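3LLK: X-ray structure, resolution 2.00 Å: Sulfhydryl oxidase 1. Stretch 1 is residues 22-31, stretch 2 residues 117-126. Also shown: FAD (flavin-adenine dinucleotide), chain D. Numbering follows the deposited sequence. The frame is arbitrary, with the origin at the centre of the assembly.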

# COMPACT_ATOMS: atom_id res chain seq x y z
N ALA A 22 1.61 0.79 -8.91
CA ALA A 22 1.51 -0.22 -7.87
C ALA A 22 0.41 -1.21 -8.27
O ALA A 22 0.62 -2.42 -8.27
CB ALA A 22 1.19 0.43 -6.51
N LEU A 23 -0.76 -0.69 -8.62
CA LEU A 23 -1.87 -1.55 -9.05
C LEU A 23 -1.44 -2.43 -10.23
O LEU A 23 -1.71 -3.64 -10.26
CB LEU A 23 -3.08 -0.71 -9.49
CG LEU A 23 -3.84 0.10 -8.43
CD1 LEU A 23 -5.07 0.73 -9.08
CD2 LEU A 23 -4.27 -0.81 -7.29
N HIS A 24 -0.79 -1.83 -11.21
CA HIS A 24 -0.34 -2.57 -12.39
C HIS A 24 0.59 -3.73 -12.01
O HIS A 24 0.41 -4.86 -12.45
CB HIS A 24 0.40 -1.63 -13.34
CG HIS A 24 0.95 -2.32 -14.55
ND1 HIS A 24 0.15 -2.86 -15.53
CD2 HIS A 24 2.23 -2.58 -14.92
CE1 HIS A 24 0.90 -3.43 -16.46
NE2 HIS A 24 2.17 -3.27 -16.11
N TYR A 25 1.58 -3.42 -11.19
CA TYR A 25 2.56 -4.39 -10.75
C TYR A 25 1.91 -5.51 -9.94
O TYR A 25 2.26 -6.68 -10.08
CB TYR A 25 3.62 -3.69 -9.90
CG TYR A 25 4.90 -4.46 -9.77
CD1 TYR A 25 5.95 -4.26 -10.67
CD2 TYR A 25 5.07 -5.39 -8.75
CE1 TYR A 25 7.14 -4.97 -10.55
CE2 TYR A 25 6.26 -6.11 -8.63
CZ TYR A 25 7.29 -5.89 -9.53
OH TYR A 25 8.46 -6.59 -9.42
N ILE A 26 0.95 -5.15 -9.10
CA ILE A 26 0.25 -6.13 -8.29
C ILE A 26 -0.48 -7.15 -9.16
O ILE A 26 -0.27 -8.36 -9.04
CB ILE A 26 -0.77 -5.44 -7.34
CG1 ILE A 26 -0.03 -4.75 -6.19
CG2 ILE A 26 -1.78 -6.45 -6.82
CD1 ILE A 26 -0.87 -3.76 -5.39
N LEU A 27 -1.34 -6.65 -10.05
CA LEU A 27 -2.14 -7.50 -10.91
C LEU A 27 -1.40 -8.30 -11.98
O LEU A 27 -1.74 -9.45 -12.23
CB LEU A 27 -3.24 -6.67 -11.57
CG LEU A 27 -4.23 -5.95 -10.63
CD1 LEU A 27 -5.00 -4.89 -11.42
CD2 LEU A 27 -5.19 -6.95 -10.01
N ARG A 28 -0.39 -7.70 -12.60
CA ARG A 28 0.37 -8.35 -13.66
C ARG A 28 1.61 -9.11 -13.21
O ARG A 28 2.02 -10.09 -13.84
CB ARG A 28 0.78 -7.32 -14.72
CG ARG A 28 -0.37 -6.58 -15.39
CD ARG A 28 -1.16 -7.51 -16.27
NE ARG A 28 -2.07 -6.80 -17.17
CZ ARG A 28 -2.86 -7.41 -18.05
NH1 ARG A 28 -2.84 -8.73 -18.16
NH2 ARG A 28 -3.65 -6.70 -18.84
N ILE A 29 2.24 -8.65 -12.12
CA ILE A 29 3.45 -9.31 -11.65
C ILE A 29 3.26 -10.17 -10.40
O ILE A 29 3.35 -11.39 -10.46
CB ILE A 29 4.58 -8.29 -11.38
CG1 ILE A 29 4.85 -7.46 -12.64
CG2 ILE A 29 5.84 -9.01 -10.95
CD1 ILE A 29 5.35 -8.26 -13.81
N GLU A 30 2.98 -9.53 -9.27
CA GLU A 30 2.83 -10.28 -8.03
C GLU A 30 1.76 -11.37 -8.07
O GLU A 30 2.03 -12.53 -7.71
CB GLU A 30 2.55 -9.33 -6.86
CG GLU A 30 3.61 -8.27 -6.69
CD GLU A 30 4.10 -8.17 -5.27
OE1 GLU A 30 3.27 -7.87 -4.38
OE2 GLU A 30 5.30 -8.39 -5.04
N VAL A 31 0.55 -11.02 -8.49
CA VAL A 31 -0.50 -12.03 -8.57
C VAL A 31 -0.14 -13.06 -9.65
O VAL A 31 -0.53 -14.22 -9.58
CB VAL A 31 -1.87 -11.41 -8.92
CG1 VAL A 31 -2.91 -12.50 -9.08
CG2 VAL A 31 -2.28 -10.42 -7.83
N GLY A 117 11.23 1.80 -5.75
CA GLY A 117 10.34 1.21 -6.73
C GLY A 117 9.04 0.65 -6.16
O GLY A 117 8.41 1.27 -5.30
N PHE A 118 8.65 -0.53 -6.62
CA PHE A 118 7.41 -1.14 -6.18
C PHE A 118 7.20 -1.18 -4.67
O PHE A 118 6.14 -0.80 -4.20
CB PHE A 118 7.27 -2.57 -6.75
CG PHE A 118 6.03 -3.27 -6.30
CD1 PHE A 118 4.77 -2.79 -6.65
CD2 PHE A 118 6.11 -4.40 -5.48
CE1 PHE A 118 3.61 -3.42 -6.21
CE2 PHE A 118 4.95 -5.04 -5.03
CZ PHE A 118 3.70 -4.54 -5.39
N PRO A 119 8.20 -1.64 -3.89
CA PRO A 119 8.08 -1.71 -2.43
C PRO A 119 7.65 -0.36 -1.86
O PRO A 119 6.82 -0.29 -0.95
CB PRO A 119 9.48 -2.13 -1.99
CG PRO A 119 9.94 -3.00 -3.12
CD PRO A 119 9.50 -2.20 -4.33
N CYS A 120 8.22 0.70 -2.40
CA CYS A 120 7.90 2.06 -1.97
C CYS A 120 6.44 2.34 -2.32
O CYS A 120 5.67 2.83 -1.48
CB CYS A 120 8.82 3.05 -2.68
SG CYS A 120 8.41 4.82 -2.62
N SER A 121 6.04 2.01 -3.54
CA SER A 121 4.68 2.26 -3.98
C SER A 121 3.66 1.45 -3.20
O SER A 121 2.53 1.88 -3.05
CB SER A 121 4.53 1.96 -5.48
OG SER A 121 4.46 0.57 -5.72
N LEU A 122 4.07 0.28 -2.71
CA LEU A 122 3.16 -0.57 -1.96
C LEU A 122 2.86 0.05 -0.59
O LEU A 122 1.71 0.06 -0.15
CB LEU A 122 3.74 -1.98 -1.81
CG LEU A 122 2.73 -3.03 -1.33
CD1 LEU A 122 1.54 -3.07 -2.29
CD2 LEU A 122 3.42 -4.39 -1.25
N TRP A 123 3.90 0.56 0.07
CA TRP A 123 3.72 1.23 1.36
C TRP A 123 2.76 2.40 1.16
O TRP A 123 1.82 2.58 1.93
CB TRP A 123 5.05 1.80 1.87
CG TRP A 123 5.87 0.86 2.71
CD1 TRP A 123 7.16 0.47 2.48
CD2 TRP A 123 5.48 0.24 3.94
NE1 TRP A 123 7.59 -0.35 3.50
CE2 TRP A 123 6.58 -0.51 4.41
CE3 TRP A 123 4.30 0.25 4.70
CZ2 TRP A 123 6.54 -1.24 5.60
CZ3 TRP A 123 4.26 -0.48 5.89
CH2 TRP A 123 5.37 -1.22 6.32
N VAL A 124 3.01 3.21 0.13
CA VAL A 124 2.17 4.38 -0.13
C VAL A 124 0.73 3.95 -0.32
O VAL A 124 -0.16 4.51 0.32
CB VAL A 124 2.65 5.19 -1.36
CG1 VAL A 124 1.75 6.42 -1.56
CG2 VAL A 124 4.08 5.64 -1.14
N LEU A 125 0.52 2.94 -1.17
CA LEU A 125 -0.82 2.42 -1.43
C LEU A 125 -1.49 1.96 -0.13
O LEU A 125 -2.63 2.34 0.15
CB LEU A 125 -0.76 1.25 -2.42
CG LEU A 125 -2.02 0.40 -2.68
CD1 LEU A 125 -3.18 1.30 -3.12
CD2 LEU A 125 -1.74 -0.66 -3.75
N PHE A 126 -0.77 1.17 0.67
CA PHE A 126 -1.31 0.66 1.94
C PHE A 126 -1.74 1.79 2.88
O PHE A 126 -2.85 1.78 3.42
CB PHE A 126 -0.28 -0.23 2.66
CG PHE A 126 -0.08 -1.60 2.04
CD1 PHE A 126 -0.95 -2.10 1.08
CD2 PHE A 126 0.99 -2.40 2.45
CE1 PHE A 126 -0.75 -3.37 0.51
CE2 PHE A 126 1.20 -3.67 1.89
CZ PHE A 126 0.33 -4.15 0.92
PA FAD D . 9.58 3.34 1.77
O1A FAD D . 9.19 2.40 0.68
O2A FAD D . 9.92 2.90 3.15
O5B FAD D . 8.50 4.48 1.92
C5B FAD D . 7.58 4.90 0.91
C4B FAD D . 7.38 6.35 1.26
O4B FAD D . 6.27 6.36 2.20
C3B FAD D . 8.44 7.40 1.63
O3B FAD D . 9.16 7.98 0.54
C2B FAD D . 7.63 8.30 2.44
O2B FAD D . 6.98 9.32 1.75
C1B FAD D . 6.56 7.43 3.11
N9A FAD D . 6.80 6.89 4.41
C8A FAD D . 7.98 6.55 5.11
N7A FAD D . 7.83 6.11 6.32
C5A FAD D . 6.45 6.15 6.47
C6A FAD D . 5.65 5.84 7.59
N6A FAD D . 6.16 5.44 8.76
N1A FAD D . 4.28 5.98 7.52
C2A FAD D . 3.64 6.49 6.43
N3A FAD D . 4.42 6.81 5.31
C4A FAD D . 5.84 6.61 5.39
N1 FAD D . 12.98 -4.34 2.85
C2 FAD D . 14.08 -4.98 3.39
O2 FAD D . 15.17 -4.77 2.83
N3 FAD D . 13.72 -5.72 4.51
C4 FAD D . 12.44 -5.88 5.09
O4 FAD D . 12.29 -6.65 6.09
C4X FAD D . 11.41 -5.21 4.47
N5 FAD D . 10.06 -5.39 4.91
C5X FAD D . 8.93 -4.83 4.26
C6 FAD D . 7.64 -5.17 4.72
C7 FAD D . 6.52 -4.59 4.08
C7M FAD D . 5.16 -5.01 4.63
C8 FAD D . 6.68 -3.67 2.99
C8M FAD D . 5.62 -2.92 2.21
C9 FAD D . 7.96 -3.38 2.54
C9A FAD D . 9.15 -3.95 3.08
N10 FAD D . 10.59 -3.78 2.78
C10 FAD D . 11.69 -4.41 3.32
C1' FAD D . 10.91 -2.72 1.88
C2' FAD D . 11.17 -1.35 2.44
O2' FAD D . 10.28 -1.08 3.55
C3' FAD D . 11.09 -0.18 1.50
O3' FAD D . 9.83 -0.17 0.84
C4' FAD D . 12.21 0.08 0.51
O4' FAD D . 13.51 -0.16 1.13
C5' FAD D . 12.21 1.35 -0.22
O5' FAD D . 12.41 2.39 0.74
P FAD D . 12.12 3.89 0.50
O1P FAD D . 13.23 4.55 1.18
O2P FAD D . 11.97 4.23 -0.94
O3P FAD D . 10.74 4.29 1.22

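Both stretches are helical, and their axes cross steeply: the N-to-C directions make an angle of 110°, and the axes approach to 9.9 Å. A steep crossing limits contact to a short patch, which agrees with the modest 373 Å² buried between the stretches. The backbones come nearest where Ala22 CA lies 5.6 Å from Ser121 CA, and no hydrogen bond passes between the stretches, so the fit rests on side-chain shape.

The principal bump is Phe118, in the first turn of its helix. Its CA-to-CB bond points toward the other stretch, chi1 is t (178°), and the ring enters a hollow lined by Ala22, Tyr25, Ile26 and Glu30. This knob gives up 113 Å² of surface to the other stretch, the largest share of any residue here. Different walls meet different parts of the ring. Tyr25 covers one face as an offset stack, with centroids 4.2 Å apart, planes inclined by 26°, and Tyr25 CD2 only 3.4 Å from Phe118 CD1. The stem joins in as well: Phe118 CB stands 4.1 Å from the centroid of the Tyr25 ring and 9° off its normal, a CH-pi contact over the face. At the edge, Ile26 CG1 is 3.8 Å from Phe118 CZ, an apolar contact, and Ala22 O is 3.8 Å from Phe118 CE1. That carbonyl is already engaged within its helix, accepting from Ile26 N at 2.9 Å. Glu30 closes the hollow obliquely, Glu30 CD lying 3.3 Å from Phe118 CE2; its carboxylate oxygens are hydrogen-bonded elsewhere in the structure.

Near the closest backbone approach, small side chains suit the narrow gap. The CA-to-CB bond of Ala22 points toward the other stretch, and Ala22 CB sits 3.4 Å from Ser121 OG. This is packing, since Ala22 CB is a methyl with no polar atom to offer; the Ser121 hydroxyl is satisfied within its own helix, where, with chi1 p (76°), Ser121 OG donates to Phe118 O at 2.6 Å.

One helical turn beyond Ser121, Leu125 forms a second, aliphatic bump. Its CD2 methyl meets three side chains, lying 3.6 Å from Ile26 CD1, 4.2 Å from Ala22 CB and 4.4 Å from Leu23 CD2. Leu23 has its CA-to-CB bond directed away, yet the end of its side chain comes back within reach. Ile26 links the two sites: while its CG1 borders the Phe118 ring, its CD1 reaches Leu125 and also lies 4.0 Å from Leu122 CD1.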